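Glucokinase (Enterococcus faecalis, PDB 2QM1) probably phosphorylates glucose at the expense of ATP, and carries bound zinc and magnesium ions. Local coordinates at residues H45-P48 against S49-S53; S211-K214 against Q215-D219; E289-F292 against P293-N297. All coordinates share one frame; numbering follows the deposited sequence.

Contact 1: H45-P48 against S49-S53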
loop_
_atom_site.group_PDB
_atom_site.type_symbol
_atom_site.label_atom_id
_atom_site.label_comp_id
_atom_site.label_asym_id
_atom_site.label_seq_id
_atom_site.Cartn_x
_atom_site.Cartn_y
_atom_site.Cartn_z
ATOM N N HIS B 45 21.195 3.018 -27.972
ATOM C CA HIS B 45 21.208 1.751 -28.738
ATOM C C HIS B 45 20.269 0.660 -28.173
ATOM O O HIS B 45 20.059 -0.361 -28.812
ATOM C CB HIS B 45 22.662 1.214 -28.885
ATOM C CG HIS B 45 23.578 2.151 -29.613
ATOM N ND1 HIS B 45 23.372 2.523 -30.922
ATOM C CD2 HIS B 45 24.677 2.827 -29.201
ATOM C CE1 HIS B 45 24.315 3.372 -31.295
ATOM N NE2 HIS B 45 25.111 3.580 -30.262
ATOM N N ILE B 46 19.704 0.881 -26.986
ATOM C CA ILE B 46 18.927 -0.167 -26.301
ATOM C C ILE B 46 17.629 -0.474 -27.066
ATOM O O ILE B 46 17.436 -1.586 -27.575
ATOM C CB ILE B 46 18.690 0.219 -24.827
ATOM C CG1 ILE B 46 20.038 0.228 -24.095
ATOM C CG2 ILE B 46 17.658 -0.722 -24.087
ATOM C CD1 ILE B 46 19.942 0.742 -22.650
ATOM N N VAL B 47 16.783 0.540 -27.214
ATOM C CA VAL B 47 15.540 0.358 -27.920
ATOM C C VAL B 47 15.770 -0.119 -29.360
ATOM O O VAL B 47 15.099 -1.053 -29.772
ATOM C CB VAL B 47 14.594 1.568 -27.807
ATOM C CG1 VAL B 47 13.498 1.522 -28.898
ATOM C CG2 VAL B 47 13.985 1.606 -26.387
ATOM N N PRO B 48 16.715 0.495 -30.120
ATOM C CA PRO B 48 16.955 -0.108 -31.450
ATOM C C PRO B 48 17.416 -1.591 -31.402
ATOM O O PRO B 48 17.086 -2.364 -32.300
ATOM C CB PRO B 48 18.063 0.773 -32.021
ATOM C CG PRO B 48 17.842 2.143 -31.293
ATOM C CD PRO B 48 17.529 1.708 -29.919
ATOM N N SER B 49 18.212 -1.964 -30.399
ATOM C CA SER B 49 18.644 -3.350 -30.295
ATOM C C SER B 49 17.453 -4.311 -30.035
ATOM O O SER B 49 17.454 -5.456 -30.495
ATOM C CB SER B 49 19.737 -3.518 -29.241
ATOM O OG SER B 49 19.192 -3.413 -27.964
ATOM N N ILE B 50 16.433 -3.815 -29.334
ATOM C CA ILE B 50 15.273 -4.619 -28.980
ATOM C C ILE B 50 14.445 -4.781 -30.239
ATOM O O ILE B 50 14.000 -5.884 -30.552
ATOM C CB ILE B 50 14.467 -3.933 -27.835
ATOM C CG1 ILE B 50 15.295 -3.915 -26.512
ATOM C CG2 ILE B 50 13.093 -4.547 -27.678
ATOM C CD1 ILE B 50 14.550 -3.154 -25.290
ATOM N N ILE B 51 14.248 -3.670 -30.957
ATOM C CA ILE B 51 13.531 -3.687 -32.234
ATOM C C ILE B 51 14.185 -4.656 -33.220
ATOM O O ILE B 51 13.510 -5.522 -33.819
ATOM C CB ILE B 51 13.508 -2.277 -32.827
ATOM C CG1 ILE B 51 12.614 -1.344 -31.955
ATOM C CG2 ILE B 51 13.138 -2.339 -34.337
ATOM C CD1 ILE B 51 12.721 0.161 -32.340
ATOM N N GLU B 52 15.503 -4.499 -33.397
ATOM C CA GLU B 52 16.298 -5.405 -34.218
ATOM C C GLU B 52 16.227 -6.869 -33.824
ATOM O O GLU B 52 16.148 -7.707 -34.700
ATOM C CB GLU B 52 17.759 -4.971 -34.286
ATOM C CG GLU B 52 18.643 -5.841 -35.152
ATOM C CD GLU B 52 18.074 -6.123 -36.557
ATOM O OE1 GLU B 52 18.317 -7.236 -37.059
ATOM O OE2 GLU B 52 17.400 -5.251 -37.157
ATOM N N SER B 53 16.313 -7.169 -32.524
ATOM C CA SER B 53 16.303 -8.557 -32.078
ATOM C C SER B 53 14.937 -9.223 -32.395
ATOM O O SER B 53 14.877 -10.378 -32.792
ATOM C CB SER B 53 16.625 -8.625 -30.586
ATOM O OG SER B 53 16.542 -9.953 -30.087
#
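Two donors from the next turn grip the carbonyl oxygen Ile46 O. The hydroxyl Ser49 OG gives it the shorter bond, 2.6 Å to Ile46 O, lying in the carbonyl plane on a lone pair. Ile50 N bonds the same Ile46 O at 3.0 Å, so the oxygen serves the helix and a side chain at once. The serine hydroxyl gets there because chi1 of 73° tucks OG between its own N and carbonyl carbon, back over the preceding turn.

This is the first part of helix 46-60, and the i to i+4 bonds run on regularly, from Ser49 N to His45 O, from Ile51 N to Val47 O and from Glu52 N to Pro48 O, the last at 2.9 Å. Pro48 has no N-H to give, but it sits early in the helix, and its carbonyl is used normally.

On the buried side, Ile46 and Ile50 run side by side, CG2 of Ile46 lying 4.1 Å from CD1 of Ile50. They rest on the sheet through Leu13 and Ile11, with Ile18 and Phe20 also under Ile50. Val47 and Ile51 meet at a slant, Val47 CG1 3.8 Å from Ile51 CD1, and face helix 100-108. At the start, His45 turns its ring away to bond Glu41.

The chemistry thus divides the helix: branched aliphatic groups seat it against sheet and neighbouring helix, while the Ser49 hydroxyl donates to the carbonyl of Ile46, one turn earlier in the same helix.

Contact 2: S211-K214 against Q215-D219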
loop_
_atom_site.group_PDB
_atom_site.type_symbol
_atom_site.label_atom_id
_atom_site.label_comp_id
_atom_site.label_asym_id
_atom_site.label_seq_id
_atom_site.Cartn_x
_atom_site.Cartn_y
_atom_site.Cartn_z
ATOM N N SER B 211 34.102 -18.473 12.843
ATOM C CA SER B 211 33.299 -19.249 11.950
ATOM C C SER B 211 33.855 -19.075 10.539
ATOM O O SER B 211 34.541 -18.105 10.256
ATOM C CB SER B 211 31.861 -18.743 12.044
ATOM O OG SER B 211 31.667 -17.473 11.419
ATOM N N GLU B 212 33.545 -20.001 9.646
ATOM C CA GLU B 212 33.972 -19.828 8.278
ATOM C C GLU B 212 33.421 -18.565 7.631
ATOM O O GLU B 212 34.122 -17.938 6.818
ATOM C CB GLU B 212 33.667 -21.052 7.414
ATOM C CG GLU B 212 34.726 -21.247 6.320
ATOM C CD GLU B 212 34.821 -22.674 5.823
ATOM O OE1 GLU B 212 33.869 -23.114 5.136
ATOM O OE2 GLU B 212 35.844 -23.347 6.102
ATOM N N LEU B 213 32.185 -18.196 7.984
ATOM C CA LEU B 213 31.563 -17.016 7.417
ATOM C C LEU B 213 32.235 -15.720 7.904
ATOM O O LEU B 213 32.474 -14.801 7.106
ATOM C CB LEU B 213 30.044 -16.949 7.686
ATOM C CG LEU B 213 29.396 -15.632 7.177
ATOM C CD1 LEU B 213 29.682 -15.400 5.705
ATOM C CD2 LEU B 213 27.908 -15.487 7.450
ATOM N N LYS B 214 32.496 -15.643 9.202
ATOM C CA LYS B 214 33.070 -14.447 9.776
ATOM C C LYS B 214 34.459 -14.180 9.147
ATOM O O LYS B 214 34.757 -13.052 8.761
ATOM C CB LYS B 214 33.177 -14.569 11.299
ATOM C CG LYS B 214 33.783 -13.325 11.967
ATOM C CD LYS B 214 34.441 -13.657 13.264
ATOM C CE LYS B 214 35.607 -12.733 13.596
ATOM N NZ LYS B 214 35.274 -11.289 13.742
ATOM N N GLN B 215 35.274 -15.230 9.058
ATOM C CA GLN B 215 36.581 -15.157 8.427
ATOM C C GLN B 215 36.527 -14.568 7.011
ATOM O O GLN B 215 37.294 -13.656 6.700
ATOM C CB GLN B 215 37.224 -16.535 8.401
ATOM C CG GLN B 215 37.715 -17.039 9.759
ATOM C CD GLN B 215 38.762 -18.136 9.623
ATOM O OE1 GLN B 215 38.712 -19.153 10.320
ATOM N NE2 GLN B 215 39.729 -17.926 8.735
ATOM N N ALA B 216 35.630 -15.081 6.162
ATOM C CA ALA B 216 35.544 -14.596 4.777
ATOM C C ALA B 216 35.025 -13.150 4.670
ATOM O O ALA B 216 35.494 -12.361 3.819
ATOM C CB ALA B 216 34.719 -15.502 3.937
ATOM N N ILE B 217 34.025 -12.821 5.487
ATOM C CA ILE B 217 33.516 -11.450 5.579
ATOM C C ILE B 217 34.663 -10.508 5.977
ATOM O O ILE B 217 34.945 -9.509 5.293
ATOM C CB ILE B 217 32.326 -11.361 6.586
ATOM C CG1 ILE B 217 31.072 -12.054 6.004
ATOM C CG2 ILE B 217 32.052 -9.922 7.022
ATOM C CD1 ILE B 217 30.397 -11.418 4.735
ATOM N N ASP B 218 35.355 -10.883 7.044
ATOM C CA ASP B 218 36.400 -10.070 7.591
ATOM C C ASP B 218 37.580 -9.888 6.632
ATOM O O ASP B 218 38.241 -8.830 6.647
ATOM C CB ASP B 218 36.846 -10.633 8.927
ATOM C CG ASP B 218 35.863 -10.312 10.052
ATOM O OD1 ASP B 218 35.106 -9.322 9.960
ATOM O OD2 ASP B 218 35.875 -11.046 11.047
ATOM N N ASP B 219 37.799 -10.905 5.790
ATOM C CA ASP B 219 38.801 -10.900 4.708
ATOM C C ASP B 219 38.439 -10.017 3.514
ATOM O O ASP B 219 39.248 -9.853 2.595
ATOM C CB ASP B 219 38.955 -12.304 4.139
ATOM C CG ASP B 219 39.754 -13.232 5.031
ATOM O OD1 ASP B 219 40.564 -12.766 5.868
ATOM O OD2 ASP B 219 39.568 -14.462 4.852
#
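Gln215 meets Ser211 through the backbone: its N bonds Ser211 O at 3.2 Å, and its CB and CG lie alongside that carbonyl. Ala216 makes the next bond, from its N to Glu212 O at 3.3 Å, and its methyl faces Gln221 and Val223. With these bonds helix 212-218 is under way, and Ser211 is its N-cap: its OG reaches forward to accept from Lys214 N at 3.0 Å, while Asp236 takes the N-H of Leu213.

Ile217 bonds through N to Leu213 O and carries the apolar side. Its CG1 lies 3.6 Å from Leu213 CD1, the two side chains meeting at an angle; beyond them Leu213 packs on Phe231 of helix 225-233 and on Phe238 and Ala239 of helix 237-261.

Asp218 N bonds Lys214 O at 2.8 Å, and the carboxylate makes a salt bridge with the lysine one turn earlier. Lys214 leaves its backbone with CG anti to N (chi1 180°) and bends only at the last torsion, 61°, which brings NZ to the syn lone pair of Asp218 OD2 at 2.8 Å. The other carboxylate oxygen, Asp218 OD1, is bonded to Ser204 OG, and that hydroxyl also receives a weak bond from Lys214 NZ.

Contact 3: E289-F292 against P293-N297; sequences EFTF and PQVRN
This is the single-turn helix 293-296 and the linker that leads into it from helix 277-289, with Phe292 at the N-cap position, at the face where the second subunit packs. The carbonyl of Phe292 starts the turn. Arg296 N reaches Phe292 O at 2.9 Å with an N-H angle of 167°, and Val295 N adds a weak bond to the same oxygen.

The ring lies forward along the first turn, chi1 of 67° placing CG between the backbone N and the carbonyl carbon. Val295 CG2 then sits over one face as a CH-pi contact, 3.8 Å from the ring centroid and displaced toward the CZ rim. In one of the two modelled conformers of Gln294, its OE1 approaches the same ring at the edge, 3.4 Å from CD2 of Phe292; this detail is less certain. Glu166 and Cys163 of the second subunit pack against Phe292 and Val295, respectively.

On the linker, Asn259 of helix 237-261 holds the backbone at both Phe290 O and Phe292 N. Thr291 crosses Val295 at about a right angle, its CG2 3.8 Å from Val295 CG1, while its hydroxyl bonds the carbonyl of Phe287. The guanidinium of Arg296 is likewise drawn back to the preceding helix, through NE to Gln288 O; on the way its aliphatic CG lies 3.3 Å from Thr291 OG1.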
loop_
_atom_site.group_PDB
_atom_site.type_symbol
_atom_site.label_atom_id
_atom_site.label_comp_id
_atom_site.label_asym_id
_atom_site.label_seq_id
_atom_site.Cartn_x
_atom_site.Cartn_y
_atom_site.Cartn_z
ATOM N N GLU B 289 5.573 -11.360 14.214
ATOM C CA GLU B 289 5.755 -10.402 15.343
ATOM C C GLU B 289 5.105 -9.064 15.007
ATOM O O GLU B 289 4.424 -8.458 15.829
ATOM C CB GLU B 289 7.241 -10.133 15.725
ATOM C CG GLU B 289 7.381 -9.252 17.004
ATOM C CD GLU B 289 8.699 -8.464 17.159
ATOM O OE1 GLU B 289 9.410 -8.621 18.157
ATOM O OE2 GLU B 289 9.029 -7.641 16.326
ATOM N N PHE B 290 5.333 -8.601 13.795
ATOM C CA PHE B 290 5.026 -7.219 13.462
ATOM C C PHE B 290 3.612 -6.962 12.903
ATOM O O PHE B 290 3.285 -5.844 12.513
ATOM C CB PHE B 290 6.132 -6.661 12.541
ATOM C CG PHE B 290 7.458 -6.511 13.222
ATOM C CD1 PHE B 290 7.559 -5.866 14.453
ATOM C CD2 PHE B 290 8.598 -7.010 12.648
ATOM C CE1 PHE B 290 8.795 -5.753 15.103
ATOM C CE2 PHE B 290 9.858 -6.893 13.299
ATOM C CZ PHE B 290 9.946 -6.264 14.508
ATOM N N THR B 291 2.759 -7.971 12.889
ATOM C CA THR B 291 1.429 -7.815 12.255
ATOM C C THR B 291 0.291 -7.970 13.272
ATOM O O THR B 291 0.422 -8.700 14.260
ATOM C CB THR B 291 1.232 -8.765 11.004
ATOM O OG1 THR B 291 1.615 -10.130 11.322
ATOM C CG2 THR B 291 2.076 -8.258 9.798
ATOM N N PHE B 292 -0.804 -7.244 13.043
ATOM C CA PHE B 292 -1.955 -7.391 13.919
ATOM C C PHE B 292 -2.712 -8.700 13.638
ATOM O O PHE B 292 -2.545 -9.284 12.590
ATOM C CB PHE B 292 -2.817 -6.098 14.029
ATOM C CG PHE B 292 -3.524 -5.694 12.777
ATOM C CD1 PHE B 292 -2.970 -4.742 11.928
ATOM C CD2 PHE B 292 -4.773 -6.184 12.490
ATOM C CE1 PHE B 292 -3.646 -4.338 10.769
ATOM C CE2 PHE B 292 -5.453 -5.798 11.341
ATOM C CZ PHE B 292 -4.892 -4.885 10.481
ATOM N N PRO B 293 -3.428 -9.236 14.633
ATOM C CA PRO B 293 -4.022 -10.576 14.463
ATOM C C PRO B 293 -4.769 -10.894 13.147
ATOM O O PRO B 293 -4.557 -11.943 12.569
ATOM C CB PRO B 293 -4.984 -10.655 15.628
ATOM C CG PRO B 293 -4.242 -9.879 16.738
ATOM C CD PRO B 293 -3.756 -8.669 15.960
ATOM N N GLN B 294 -5.638 -10.003 12.702
ATOM C CA GLN B 294 -6.400 -10.274 11.508
ATOM C C GLN B 294 -5.462 -10.442 10.277
ATOM O O GLN B 294 -5.751 -11.206 9.352
ATOM C CB GLN B 294 -7.474 -9.193 11.341
ATOM C CG GLN B 294 -8.549 -9.183 12.465
ATOM C CD GLN B 294 -8.274 -8.235 13.670
ATOM O OE1 GLN B 294 -7.129 -8.013 14.099
ATOM N NE2 GLN B 294 -9.364 -7.702 14.237
ATOM N N VAL B 295 -4.317 -9.752 10.285
ATOM C CA VAL B 295 -3.352 -9.865 9.202
ATOM C C VAL B 295 -2.488 -11.119 9.364
ATOM O O VAL B 295 -2.185 -11.809 8.396
ATOM C CB VAL B 295 -2.485 -8.572 9.048
ATOM C CG1 VAL B 295 -1.284 -8.830 8.083
ATOM C CG2 VAL B 295 -3.391 -7.356 8.607
ATOM N N ARG B 296 -2.106 -11.403 10.601
ATOM C CA ARG B 296 -1.328 -12.604 10.938
ATOM C C ARG B 296 -1.980 -13.877 10.448
ATOM O O ARG B 296 -1.307 -14.821 10.048
ATOM C CB ARG B 296 -1.300 -12.802 12.441
ATOM C CG ARG B 296 -0.545 -11.818 13.193
ATOM C CD ARG B 296 -0.776 -12.164 14.606
ATOM N NE ARG B 296 0.494 -12.372 15.207
ATOM C CZ ARG B 296 0.778 -13.283 16.116
ATOM N NH1 ARG B 296 -0.114 -14.138 16.547
ATOM N NH2 ARG B 296 2.014 -13.327 16.546
ATOM N N ASN B 297 -3.297 -13.920 10.565
ATOM C CA ASN B 297 -4.045 -15.142 10.368
ATOM C C ASN B 297 -4.539 -15.197 8.952
ATOM O O ASN B 297 -5.331 -16.086 8.602
ATOM C CB ASN B 297 -5.218 -15.180 11.327
ATOM C CG ASN B 297 -4.779 -15.234 12.814
ATOM O OD1 ASN B 297 -5.392 -14.634 13.682
ATOM N ND2 ASN B 297 -3.728 -15.938 13.074
#

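Overall arrangement
All three contacts are local, within a helix and the residues leading into it, and follow in series along the chain; none touches another. Contact 1 belongs to the part of the protein built on the sheet containing strands 7-13 and 17-24. Contact 3 lies on the opposite side of the chain's centre, their centres 47 Å apart. Contact 2 is 44 Å from contact 1 and 36 Å from contact 3, centre to centre. Contacts 2 and 3 nevertheless share a neighbour, since both reach helix 237-261. The magnesium and zinc sites lie away from all three. Of the three, contact 3 alone meets the second subunit.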